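Local structure of giding protein-mglB (Thermus thermophilus, 1J3W) at residues V2-V7 and K38-A43; E18-T23 and E127-I132; A32-R37 and E101-V106; V86-R91 and L107-T112. The protein is a Roadblock/LC7-domain gliding-motility protein that probably acts as an adaptor and guanine-nucleotide exchange factor. All coordinates share one frame; numbering follows the deposited sequence.

Overall arrangement
From the N terminus, residues 2-7 fold back on the turn and strand start 38-43 (contact 1), closing a loop that holds helix 10-27 and strand 31-36. Contact 2 closes the longest loop, pairing helix 10-27 with helix 115-135, and its first segment lies within the loop of contact 1, so the two cross; contact 1 also crosses contact 3. Contact 3 joins strands 31-36 and 103-109 and falls wholly between the segments of contact 2, as does contact 4, where the ends of strands 84-88 and 103-109 and the loops after them meet across strand 93-98. Contacts 3 and 4 cross. Leu-20 and Leu-129 pack on Leu-105, tying the helix pair to the sheet.

Contact 1: V2-V7 and K38-A43; sequences VEPSLV and KGFVLA
This is a surface contact in which the irregular N-terminal arm, ahead of helix 10-27, lies over the turn between strands 31-36 and 41-46 of the Roadblock/LC7 sheet. Strand 41-46 starts with a classic beta bulge, Leu-42 and Ala-43 both facing Leu-34. The main apolar element is a CH-pi contact: Pro-4 CG sits over one face of the Phe-40 ring, 3.7 Å from its centroid and 26° off the normal, displaced toward the rim. Val-2 CG1 meets the same ring at its edge, 4.0 Å from Phe-40 CZ. Farther along, Leu-6 and Leu-42 cross at about a right angle, with Leu-6 CD2 3.6 Å from Leu-42 CD1. Asp-36 anchors both sides, accepting from Ser-5 N through OD1 and from Phe-40 N through OD2. Pro-54 and Pro-55 of a third subunit pack on Val-2 and Phe-40, respectively, so the arm also takes part in the assembly. Lys-38 supplies the polar clasp: its chain is extended beyond CG, and this carries NZ up to the arm's backbone, where it donates to Glu-3 O at 2.9 Å, nearly along the C=O axis with a C=O...N angle of 172°.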
loop_
_atom_site.group_PDB
_atom_site.type_symbol
_atom_site.label_atom_id
_atom_site.label_comp_id
_atom_site.label_asym_id
_atom_site.label_seq_id
_atom_site.Cartn_x
_atom_site.Cartn_y
_atom_site.Cartn_z
ATOM N N VAL B 2 1.729 20.856 5.318
ATOM C CA VAL B 2 1.347 19.731 6.218
ATOM C C VAL B 2 2.245 19.702 7.450
ATOM O O VAL B 2 3.436 19.999 7.369
ATOM C CB VAL B 2 1.458 18.370 5.490
ATOM C CG1 VAL B 2 2.889 18.140 5.027
ATOM C CG2 VAL B 2 1.009 17.247 6.412
ATOM N N GLU B 3 1.664 19.343 8.589
ATOM C CA GLU B 3 2.411 19.273 9.839
ATOM C C GLU B 3 2.222 17.908 10.490
ATOM O O GLU B 3 1.236 17.218 10.234
ATOM C CB GLU B 3 1.943 20.374 10.794
ATOM C CG GLU B 3 2.154 21.781 10.261
ATOM C CD GLU B 3 1.654 22.851 11.213
ATOM O OE1 GLU B 3 1.807 24.049 10.895
ATOM O OE2 GLU B 3 1.107 22.493 12.278
ATOM N N PRO B 4 3.176 17.496 11.337
ATOM C CA PRO B 4 3.097 16.203 12.019
ATOM C C PRO B 4 1.923 16.136 12.984
ATOM O O PRO B 4 1.380 17.165 13.388
ATOM C CB PRO B 4 4.433 16.117 12.757
ATOM C CG PRO B 4 5.338 16.939 11.924
ATOM C CD PRO B 4 4.479 18.131 11.589
ATOM N N SER B 5 1.535 14.921 13.350
ATOM C CA SER B 5 0.459 14.746 14.313
ATOM C C SER B 5 0.979 14.995 15.720
ATOM O O SER B 5 0.340 14.714 16.726
ATOM C CB SER B 5 -0.056 13.310 14.191
ATOM O OG SER B 5 -0.548 13.099 12.868
ATOM N N LEU B 6 2.217 15.518 15.750
ATOM C CA LEU B 6 2.924 15.674 17.007
ATOM C C LEU B 6 4.347 16.181 16.754
ATOM O O LEU B 6 4.990 15.847 15.767
ATOM C CB LEU B 6 2.974 14.297 17.670
ATOM C CG LEU B 6 3.445 14.354 19.123
ATOM C CD1 LEU B 6 2.950 13.158 19.939
ATOM C CD2 LEU B 6 4.969 14.355 19.253
ATOM N N VAL B 7 4.816 17.055 17.662
ATOM C CA VAL B 7 6.203 17.499 17.578
ATOM C C VAL B 7 6.827 17.628 18.968
ATOM O O VAL B 7 6.268 18.211 19.887
ATOM C CB VAL B 7 6.252 18.844 16.852
ATOM C CG1 VAL B 7 5.381 18.795 15.599
ATOM C CG2 VAL B 7 5.764 19.954 17.764
ATOM N N LYS B 38 2.213 10.015 9.617
ATOM C CA LYS B 38 2.383 10.707 8.343
ATOM C C LYS B 38 3.808 10.546 7.807
ATOM O O LYS B 38 4.109 10.966 6.689
ATOM C CB LYS B 38 2.069 12.200 8.484
ATOM C CG LYS B 38 0.629 12.521 8.843
ATOM C CD LYS B 38 0.414 14.028 8.875
ATOM C CE LYS B 38 -0.988 14.385 9.340
ATOM N NZ LYS B 38 -1.195 15.858 9.368
ATOM N N GLY B 39 4.690 9.961 8.612
ATOM C CA GLY B 39 6.059 9.758 8.163
ATOM C C GLY B 39 7.116 10.683 8.744
ATOM O O GLY B 39 8.307 10.481 8.519
ATOM N N PHE B 40 6.701 11.702 9.487
ATOM C CA PHE B 40 7.675 12.620 10.070
ATOM C C PHE B 40 8.398 11.962 11.238
ATOM O O PHE B 40 7.785 11.237 12.019
ATOM C CB PHE B 40 6.997 13.898 10.576
ATOM C CG PHE B 40 6.497 14.799 9.484
ATOM C CD1 PHE B 40 5.146 14.821 9.148
ATOM C CD2 PHE B 40 7.373 15.636 8.804
ATOM C CE1 PHE B 40 4.677 15.672 8.149
ATOM C CE2 PHE B 40 6.913 16.489 7.804
ATOM C CZ PHE B 40 5.565 16.506 7.476
ATOM N N VAL B 41 9.701 12.213 11.354
ATOM C CA VAL B 41 10.469 11.658 12.463
ATOM C C VAL B 41 10.331 12.630 13.630
ATOM O O VAL B 41 10.698 13.802 13.518
ATOM C CB VAL B 41 11.957 11.502 12.107
ATOM C CG1 VAL B 41 12.721 10.994 13.321
ATOM C CG2 VAL B 41 12.115 10.524 10.944
ATOM N N LEU B 42 9.793 12.147 14.743
ATOM C CA LEU B 42 9.587 12.984 15.921
ATOM C C LEU B 42 10.798 12.969 16.842
ATOM O O LEU B 42 11.087 13.955 17.517
ATOM C CB LEU B 42 8.352 12.507 16.686
ATOM C CG LEU B 42 7.081 12.352 15.842
ATOM C CD1 LEU B 42 5.919 11.960 16.738
ATOM C CD2 LEU B 42 6.780 13.654 15.119
ATOM N N ALA B 43 11.496 11.838 16.876
ATOM C CA ALA B 43 12.694 11.677 17.699
ATOM C C ALA B 43 13.394 10.409 17.227
ATOM O O ALA B 43 12.737 9.456 16.798
ATOM C CB ALA B 43 12.320 11.546 19.173
#

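Contact 2: E18-T23 and E127-I132; sequences EVLEET and EALARI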
loop_
_atom_site.group_PDB
_atom_site.type_symbol
_atom_site.label_atom_id
_atom_site.label_comp_id
_atom_site.label_asym_id
_atom_site.label_seq_id
_atom_site.Cartn_x
_atom_site.Cartn_y
_atom_site.Cartn_z
ATOM N N GLU B 18 14.982 9.435 26.029
ATOM C CA GLU B 18 15.466 8.533 27.063
ATOM C C GLU B 18 14.919 7.126 26.828
ATOM O O GLU B 18 15.648 6.141 26.967
ATOM C CB GLU B 18 15.063 9.057 28.443
ATOM C CG GLU B 18 16.047 10.081 28.989
ATOM C CD GLU B 18 15.428 11.007 30.015
ATOM O OE1 GLU B 18 14.498 10.570 30.725
ATOM O OE2 GLU B 18 15.884 12.169 30.116
ATOM N N VAL B 19 13.644 7.030 26.459
ATOM C CA VAL B 19 13.048 5.730 26.184
ATOM C C VAL B 19 13.775 5.084 25.005
ATOM O O VAL B 19 14.124 3.903 25.053
ATOM C CB VAL B 19 11.549 5.843 25.831
ATOM C CG1 VAL B 19 11.017 4.481 25.395
ATOM C CG2 VAL B 19 10.762 6.344 27.039
ATOM N N LEU B 20 14.021 5.858 23.953
ATOM C CA LEU B 20 14.698 5.312 22.778
ATOM C C LEU B 20 16.098 4.819 23.106
ATOM O O LEU B 20 16.491 3.735 22.672
ATOM C CB LEU B 20 14.761 6.351 21.651
ATOM C CG LEU B 20 13.417 6.819 21.082
ATOM C CD1 LEU B 20 13.672 7.847 20.002
ATOM C CD2 LEU B 20 12.627 5.642 20.516
ATOM N N GLU B 21 16.846 5.605 23.875
ATOM C CA GLU B 21 18.201 5.228 24.257
ATOM C C GLU B 21 18.215 3.955 25.097
ATOM O O GLU B 21 19.025 3.053 24.862
ATOM C CB GLU B 21 18.863 6.371 25.032
ATOM C CG GLU B 21 19.172 7.581 24.168
ATOM C CD GLU B 21 19.606 8.790 24.972
ATOM O OE1 GLU B 21 20.114 9.754 24.359
ATOM O OE2 GLU B 21 19.433 8.784 26.210
ATOM N N GLU B 22 17.322 3.886 26.076
ATOM C CA GLU B 22 17.238 2.718 26.944
ATOM C C GLU B 22 16.843 1.484 26.140
ATOM O O GLU B 22 17.369 0.392 26.359
ATOM C CB GLU B 22 16.211 2.963 28.054
ATOM C CG GLU B 22 16.597 4.089 29.004
ATOM C CD GLU B 22 15.474 4.460 29.953
ATOM O OE1 GLU B 22 15.686 5.349 30.807
ATOM O OE2 GLU B 22 14.379 3.868 29.845
ATOM N N THR B 23 15.924 1.662 25.197
ATOM C CA THR B 23 15.464 0.546 24.380
ATOM C C THR B 23 16.601 -0.017 23.524
ATOM O O THR B 23 16.706 -1.231 23.344
ATOM C CB THR B 23 14.274 0.980 23.510
ATOM O OG1 THR B 23 13.224 1.449 24.372
ATOM C CG2 THR B 23 13.733 -0.194 22.699
ATOM N N GLU B 127 4.571 1.546 24.739
ATOM C CA GLU B 127 3.602 2.000 25.730
ATOM C C GLU B 127 4.080 3.274 26.412
ATOM O O GLU B 127 3.298 4.200 26.645
ATOM C CB GLU B 127 3.353 0.944 26.801
ATOM C CG GLU B 127 2.482 1.494 27.918
ATOM C CD GLU B 127 2.299 0.533 29.059
ATOM O OE1 GLU B 127 3.317 0.074 29.619
ATOM O OE2 GLU B 127 1.131 0.247 29.401
ATOM N N ALA B 128 5.366 3.320 26.746
ATOM C CA ALA B 128 5.921 4.496 27.400
ATOM C C ALA B 128 5.801 5.708 26.485
ATOM O O ALA B 128 5.455 6.803 26.925
ATOM C CB ALA B 128 7.376 4.257 27.761
ATOM N N LEU B 129 6.081 5.505 25.201
ATOM C CA LEU B 129 6.007 6.589 24.237
ATOM C C LEU B 129 4.569 7.017 23.981
ATOM O O LEU B 129 4.312 8.181 23.680
ATOM C CB LEU B 129 6.687 6.171 22.930
ATOM C CG LEU B 129 8.207 6.042 23.065
ATOM C CD1 LEU B 129 8.770 5.193 21.935
ATOM C CD2 LEU B 129 8.836 7.426 23.066
ATOM N N ALA B 130 3.637 6.077 24.102
ATOM C CA ALA B 130 2.226 6.385 23.901
ATOM C C ALA B 130 1.802 7.400 24.960
ATOM O O ALA B 130 1.094 8.364 24.662
ATOM C CB ALA B 130 1.388 5.122 24.018
ATOM N N ARG B 131 2.248 7.186 26.194
ATOM C CA ARG B 131 1.912 8.091 27.289
ATOM C C ARG B 131 2.555 9.461 27.109
ATOM O O ARG B 131 1.934 10.490 27.384
ATOM C CB ARG B 131 2.351 7.497 28.630
ATOM C CG ARG B 131 1.557 6.278 29.060
ATOM C CD ARG B 131 1.681 6.050 30.560
ATOM N NE ARG B 131 0.816 4.967 31.024
ATOM C CZ ARG B 131 0.575 4.697 32.303
ATOM N NH1 ARG B 131 1.134 5.432 33.257
ATOM N NH2 ARG B 131 -0.225 3.692 32.630
ATOM N N ILE B 132 3.799 9.472 26.646
ATOM C CA ILE B 132 4.526 10.716 26.425
ATOM C C ILE B 132 3.897 11.530 25.296
ATOM O O ILE B 132 3.731 12.747 25.409
ATOM C CB ILE B 132 6.003 10.435 26.070
ATOM C CG1 ILE B 132 6.689 9.725 27.237
ATOM C CG2 ILE B 132 6.722 11.735 25.735
ATOM C CD1 ILE B 132 8.100 9.258 26.928
#
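Val-19 O is gripped by two donors from one residue: Thr-23 N at 2.9 Å in the regular helical bond, and Thr-23 OG1 at 2.7 Å. The hydroxyl reaches the oxygen from above the carbonyl plane, 40° out of it, and so adds to the backbone bond without displacing it. It can do so because Thr-23 chi1 is -58°, which turns OG1 back along its own helix.

No hydrogen bond passes between the two segments; what joins this antiparallel helix pair, packed on one face of the Roadblock/LC7 sheet, is apolar and centred on the side chain of Val-19. With CG1 anti to the backbone N, its two methyl groups fork toward different partners. CG1 comes within 4.0 Å of Leu-129 CG, the two side chains lying alongside with opposite headings. CG2 is received by two residues one turn apart: it lies 4.0 Å from Ala-128 CB and meets Ile-132 CD1 tip to tip at 3.9 Å. Deeper in, Leu-20 and Leu-129 cross at about a right angle, Leu-20 CD2 touching Leu-129 CD1 at 4.1 Å.

The axes of segments 18-23 and 127-132 run antiparallel (173°), 10.5 Å apart at closest approach, and 167 Å² of surface is buried between the segments. Helices 10-27 and 115-135 thus lie together against the sheet: Leu-20 reaches Ala-43 of strand 41-46, Leu-20 and Leu-129 both rest on Leu-105, and Thr-23 packs on Leu-107 of strand 103-109.

Contact 3: A32-R37 and E101-V106; sequences ALLIDR and EHALLV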
loop_
_atom_site.group_PDB
_atom_site.type_symbol
_atom_site.label_atom_id
_atom_site.label_comp_id
_atom_site.label_asym_id
_atom_site.label_seq_id
_atom_site.Cartn_x
_atom_site.Cartn_y
_atom_site.Cartn_z
ATOM N N ALA B 32 16.524 3.398 16.678
ATOM C CA ALA B 32 15.201 3.504 17.283
ATOM C C ALA B 32 14.602 4.851 16.920
ATOM O O ALA B 32 15.263 5.884 17.034
ATOM C CB ALA B 32 15.304 3.369 18.792
ATOM N N LEU B 33 13.352 4.848 16.475
ATOM C CA LEU B 33 12.702 6.096 16.100
ATOM C C LEU B 33 11.253 6.137 16.519
ATOM O O LEU B 33 10.597 5.100 16.633
ATOM C CB LEU B 33 12.707 6.296 14.582
ATOM C CG LEU B 33 13.919 6.117 13.683
ATOM C CD1 LEU B 33 14.152 4.633 13.420
ATOM C CD2 LEU B 33 13.647 6.837 12.363
ATOM N N LEU B 34 10.762 7.349 16.754
ATOM C CA LEU B 34 9.378 7.551 16.969
ATOM C C LEU B 34 8.947 8.443 15.862
ATOM O O LEU B 34 9.511 9.504 15.632
ATOM C CB LEU B 34 9.197 8.266 18.307
ATOM C CG LEU B 34 7.731 8.596 18.589
ATOM C CD1 LEU B 34 6.907 7.349 18.907
ATOM C CD2 LEU B 34 7.551 9.544 19.773
ATOM N N ILE B 35 7.984 7.976 15.079
ATOM C CA ILE B 35 7.528 8.722 13.913
ATOM C C ILE B 35 6.021 8.891 13.979
ATOM O O ILE B 35 5.344 8.155 14.689
ATOM C CB ILE B 35 7.893 7.984 12.599
ATOM C CG1 ILE B 35 7.052 6.710 12.445
ATOM C CG2 ILE B 35 9.375 7.605 12.618
ATOM C CD1 ILE B 35 7.285 5.982 11.133
ATOM N N ASP B 36 5.484 9.873 13.266
ATOM C CA ASP B 36 4.040 10.023 13.290
ATOM C C ASP B 36 3.500 9.205 12.133
ATOM O O ASP B 36 4.255 8.787 11.253
ATOM C CB ASP B 36 3.607 11.502 13.215
ATOM C CG ASP B 36 3.846 12.148 11.859
ATOM O OD1 ASP B 36 3.545 13.355 11.745
ATOM O OD2 ASP B 36 4.318 11.490 10.914
ATOM N N ARG B 37 2.198 8.954 12.127
ATOM C CA ARG B 37 1.633 8.139 11.065
ATOM C C ARG B 37 1.731 8.775 9.678
ATOM O O ARG B 37 1.387 8.148 8.677
ATOM C CB ARG B 37 0.190 7.767 11.414
ATOM C CG ARG B 37 0.081 7.019 12.747
ATOM C CD ARG B 37 -1.302 6.412 12.941
ATOM N NE ARG B 37 -1.585 5.414 11.918
ATOM C CZ ARG B 37 -1.390 4.105 12.058
ATOM N NH1 ARG B 37 -0.915 3.612 13.193
ATOM N NH2 ARG B 37 -1.661 3.287 11.052
ATOM N N GLU B 101 -2.412 6.502 19.326
ATOM C CA GLU B 101 -3.166 6.545 18.086
ATOM C C GLU B 101 -2.506 7.265 16.917
ATOM O O GLU B 101 -2.864 7.022 15.767
ATOM C CB GLU B 101 -4.536 7.177 18.343
ATOM C CG GLU B 101 -5.450 6.324 19.198
ATOM C CD GLU B 101 -5.727 4.975 18.567
ATOM O OE1 GLU B 101 -6.263 4.948 17.438
ATOM O OE2 GLU B 101 -5.408 3.942 19.195
ATOM N N HIS B 102 -1.536 8.131 17.190
ATOM C CA HIS B 102 -0.926 8.888 16.105
ATOM C C HIS B 102 0.571 8.747 15.887
ATOM O O HIS B 102 1.153 9.523 15.131
ATOM C CB HIS B 102 -1.252 10.373 16.276
ATOM C CG HIS B 102 -2.709 10.650 16.476
ATOM N ND1 HIS B 102 -3.298 10.671 17.721
ATOM C CD2 HIS B 102 -3.702 10.883 15.585
ATOM C CE1 HIS B 102 -4.592 10.906 17.590
ATOM N NE2 HIS B 102 -4.862 11.038 16.304
ATOM N N ALA B 103 1.198 7.768 16.528
ATOM C CA ALA B 103 2.634 7.594 16.351
ATOM C C ALA B 103 3.026 6.125 16.297
ATOM O O ALA B 103 2.246 5.248 16.665
ATOM C CB ALA B 103 3.393 8.302 17.470
ATOM N N LEU B 104 4.247 5.877 15.837
ATOM C CA LEU B 104 4.768 4.525 15.698
ATOM C C LEU B 104 6.199 4.437 16.201
ATOM O O LEU B 104 7.005 5.332 15.942
ATOM C CB LEU B 104 4.771 4.114 14.224
ATOM C CG LEU B 104 3.441 4.094 13.464
ATOM C CD1 LEU B 104 3.694 4.002 11.967
ATOM C CD2 LEU B 104 2.607 2.924 13.941
ATOM N N LEU B 105 6.500 3.361 16.918
ATOM C CA LEU B 105 7.855 3.105 17.394
ATOM C C LEU B 105 8.478 2.207 16.332
ATOM O O LEU B 105 7.860 1.231 15.908
ATOM C CB LEU B 105 7.852 2.351 18.722
ATOM C CG LEU B 105 9.221 1.745 19.074
ATOM C CD1 LEU B 105 10.229 2.852 19.377
ATOM C CD2 LEU B 105 9.073 0.811 20.252
ATOM N N VAL B 106 9.688 2.538 15.903
ATOM C CA VAL B 106 10.387 1.754 14.892
ATOM C C VAL B 106 11.760 1.330 15.413
ATOM O O VAL B 106 12.519 2.157 15.907
ATOM C CB VAL B 106 10.610 2.573 13.599
ATOM C CG1 VAL B 106 11.335 1.722 12.559
ATOM C CG2 VAL B 106 9.269 3.074 13.055
HETATM O O HOH W 1 -0.320 4.656 15.815
#
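Ile-35 and Leu-104 cross obliquely on one side of the sheet, Ile-35 CG1 lying 3.9 Å from Leu-104 CB. Ile-35 adopts the crowded rotamer, with CG1 between the backbone N and the carbonyl carbon (chi1 70°); from there CD1 also reaches Val-106 CG2, at 4.0 Å. On the same side Leu-33 and Val-106 run side by side, pointing the same way. Leu-33 and Ile-35 are covered by helix 56-69, through Leu-56, Ala-60 and Val-63. The other side carries Leu-34 and Leu-105, which pack on Leu-129 of helix 115-135; Leu-34 CD1 touches Ala-103 CB at 3.9 Å. The side chains alternate between faces as in any extended strand; strands 31-36 and 103-109 are antiparallel neighbours in the five-stranded Roadblock/LC7 sheet, 103-109 being its central strand, with helices on both faces. Leu-33 with Val-106 and Ile-35 with Leu-104 form hydrogen-bonded pairs; the straightest bond, Ile-35 N to Leu-104 O at 2.9 Å, has an N-H...O angle of 170°. The hydrogen bonding becomes less regular beyond Asp-36, where Arg-37 N meets His-102 O from above its carbonyl plane, at 3.2 Å. Arg-37 then bends at chi3 (63°) and crosses Leu-104 at about a right angle, NH1 lying 3.7 Å from Leu-104 CD2. A water in the guanidinium plane accepts from Arg-37 NH1 at 2.9 Å and donates to Ala-103 O.

Contact 4: V86-R91 and L107-T112; sequences VHQGER and LVFDET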
loop_
_atom_site.group_PDB
_atom_site.type_symbol
_atom_site.label_atom_id
_atom_site.label_comp_id
_atom_site.label_asym_id
_atom_site.label_seq_id
_atom_site.Cartn_x
_atom_site.Cartn_y
_atom_site.Cartn_z
ATOM N N VAL B 86 6.443 -7.254 12.477
ATOM C CA VAL B 86 7.853 -7.628 12.440
ATOM C C VAL B 86 8.179 -8.103 11.027
ATOM O O VAL B 86 7.465 -8.936 10.472
ATOM C CB VAL B 86 8.177 -8.762 13.433
ATOM C CG1 VAL B 86 9.629 -9.190 13.275
ATOM C CG2 VAL B 86 7.921 -8.296 14.854
ATOM N N HIS B 87 9.235 -7.545 10.439
ATOM C CA HIS B 87 9.681 -7.923 9.096
ATOM C C HIS B 87 11.111 -8.403 9.253
ATOM O O HIS B 87 11.973 -7.667 9.746
ATOM C CB HIS B 87 9.647 -6.726 8.142
ATOM C CG HIS B 87 8.267 -6.224 7.847
ATOM N ND1 HIS B 87 7.535 -5.477 8.743
ATOM C CD2 HIS B 87 7.481 -6.381 6.756
ATOM C CE1 HIS B 87 6.356 -5.196 8.218
ATOM N NE2 HIS B 87 6.298 -5.733 7.012
ATOM N N GLN B 88 11.363 -9.636 8.833
ATOM C CA GLN B 88 12.679 -10.231 8.987
ATOM C C GLN B 88 13.345 -10.629 7.683
ATOM O O GLN B 88 12.765 -11.359 6.880
ATOM C CB GLN B 88 12.563 -11.466 9.879
ATOM C CG GLN B 88 13.881 -12.151 10.187
ATOM C CD GLN B 88 14.688 -11.406 11.226
ATOM O OE1 GLN B 88 14.275 -11.295 12.382
ATOM N NE2 GLN B 88 15.843 -10.891 10.824
ATOM N N GLY B 89 14.566 -10.142 7.488
ATOM C CA GLY B 89 15.336 -10.499 6.312
ATOM C C GLY B 89 16.355 -11.540 6.745
ATOM O O GLY B 89 16.197 -12.165 7.795
ATOM N N GLU B 90 17.405 -11.731 5.952
ATOM C CA GLU B 90 18.434 -12.707 6.290
ATOM C C GLU B 90 19.261 -12.226 7.472
ATOM O O GLU B 90 19.626 -13.012 8.345
ATOM C CB GLU B 90 19.351 -12.941 5.087
ATOM C CG GLU B 90 18.715 -13.729 3.950
ATOM C CD GLU B 90 18.672 -15.222 4.224
ATOM O OE1 GLU B 90 18.042 -15.635 5.221
ATOM O OE2 GLU B 90 19.273 -15.986 3.438
ATOM N N ARG B 91 19.545 -10.930 7.495
ATOM C CA ARG B 91 20.347 -10.345 8.560
ATOM C C ARG B 91 19.616 -9.220 9.285
ATOM O O ARG B 91 19.620 -9.155 10.517
ATOM C CB ARG B 91 21.653 -9.801 7.976
ATOM C CG ARG B 91 22.488 -10.843 7.245
ATOM C CD ARG B 91 23.657 -10.203 6.508
ATOM N NE ARG B 91 23.217 -9.349 5.405
ATOM C CZ ARG B 91 22.595 -9.789 4.315
ATOM N NH1 ARG B 91 22.335 -11.082 4.173
ATOM N NH2 ARG B 91 22.233 -8.938 3.364
ATOM N N LEU B 107 12.059 0.036 15.334
ATOM C CA LEU B 107 13.367 -0.465 15.744
ATOM C C LEU B 107 13.960 -1.224 14.571
ATOM O O LEU B 107 13.306 -2.089 13.990
ATOM C CB LEU B 107 13.265 -1.413 16.943
ATOM C CG LEU B 107 12.739 -0.842 18.261
ATOM C CD1 LEU B 107 12.682 -1.941 19.321
ATOM C CD2 LEU B 107 13.657 0.285 18.730
ATOM N N VAL B 108 15.188 -0.877 14.208
ATOM C CA VAL B 108 15.899 -1.558 13.130
ATOM C C VAL B 108 16.976 -2.361 13.841
ATOM O O VAL B 108 17.729 -1.815 14.655
ATOM C CB VAL B 108 16.560 -0.563 12.162
ATOM C CG1 VAL B 108 17.429 -1.317 11.155
ATOM C CG2 VAL B 108 15.488 0.247 11.446
ATOM N N PHE B 109 17.055 -3.652 13.541
ATOM C CA PHE B 109 18.023 -4.495 14.226
ATOM C C PHE B 109 18.674 -5.511 13.310
ATOM O O PHE B 109 18.205 -5.749 12.197
ATOM C CB PHE B 109 17.329 -5.204 15.403
ATOM C CG PHE B 109 16.171 -6.092 14.998
ATOM C CD1 PHE B 109 16.369 -7.446 14.737
ATOM C CD2 PHE B 109 14.879 -5.573 14.882
ATOM C CE1 PHE B 109 15.298 -8.272 14.366
ATOM C CE2 PHE B 109 13.805 -6.387 14.513
ATOM C CZ PHE B 109 14.012 -7.735 14.254
ATOM N N ASP B 110 19.782 -6.076 13.773
ATOM C CA ASP B 110 20.486 -7.102 13.016
ATOM C C ASP B 110 20.559 -8.362 13.875
ATOM O O ASP B 110 19.835 -8.479 14.871
ATOM C CB ASP B 110 21.877 -6.606 12.561
ATOM C CG ASP B 110 22.803 -6.255 13.711
ATOM O OD1 ASP B 110 23.713 -5.423 13.504
ATOM O OD2 ASP B 110 22.646 -6.813 14.806
ATOM N N GLU B 111 21.404 -9.312 13.492
ATOM C CA GLU B 111 21.503 -10.564 14.235
ATOM C C GLU B 111 21.968 -10.431 15.679
ATOM O O GLU B 111 21.783 -11.352 16.473
ATOM C CB GLU B 111 22.422 -11.551 13.504
ATOM C CG GLU B 111 23.786 -10.987 13.166
ATOM C CD GLU B 111 23.875 -10.524 11.731
ATOM O OE1 GLU B 111 24.039 -11.390 10.843
ATOM O OE2 GLU B 111 23.767 -9.301 11.488
ATOM N N THR B 112 22.560 -9.296 16.031
ATOM C CA THR B 112 23.035 -9.127 17.400
ATOM C C THR B 112 21.955 -8.679 18.378
ATOM O O THR B 112 22.220 -8.511 19.567
ATOM C CB THR B 112 24.251 -8.169 17.481
ATOM O OG1 THR B 112 23.885 -6.843 17.077
ATOM C CG2 THR B 112 25.372 -8.684 16.593
#
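The tighter part of this contact is a backbone approach, a CA-H...O contact from Asp-110 CA to Arg-91 O at 3.3 Å, whereas its outer part is a loose meeting of two charged side chains. Beside the backbone approach Gln-88, bent at chi2, brings OE1 to the edge of the Phe-109 ring, 3.8 Å from Phe-109 CE1, with amide and ring planes 70° apart. On the exposed side Arg-91 and Glu-111 lie alongside each other, pointing the same way, but their charged ends do not pair: Arg-91 NE stays 5.9 Å from Glu-111 OE1. The Arg-91 backbone is nevertheless held, its N donating to Glu-79 of the fourth subunit. An Asx turn follows the strand; Asp-110 OD2 accepts from Thr-112 N at 2.8 Å and, on its syn lone pair, from Thr-112 OG1 at 2.6 Å, while OD1 forms a salt bridge with Arg-30. Strand 93-98 lies between strands 84-88 and 103-109, Leu-115 and Val-118 of helix 115-135 pack on Phe-109 from outside the contact, and residues 86-88 pair antiparallel with a strand of the fourth subunit, so the sheet continues across that interface.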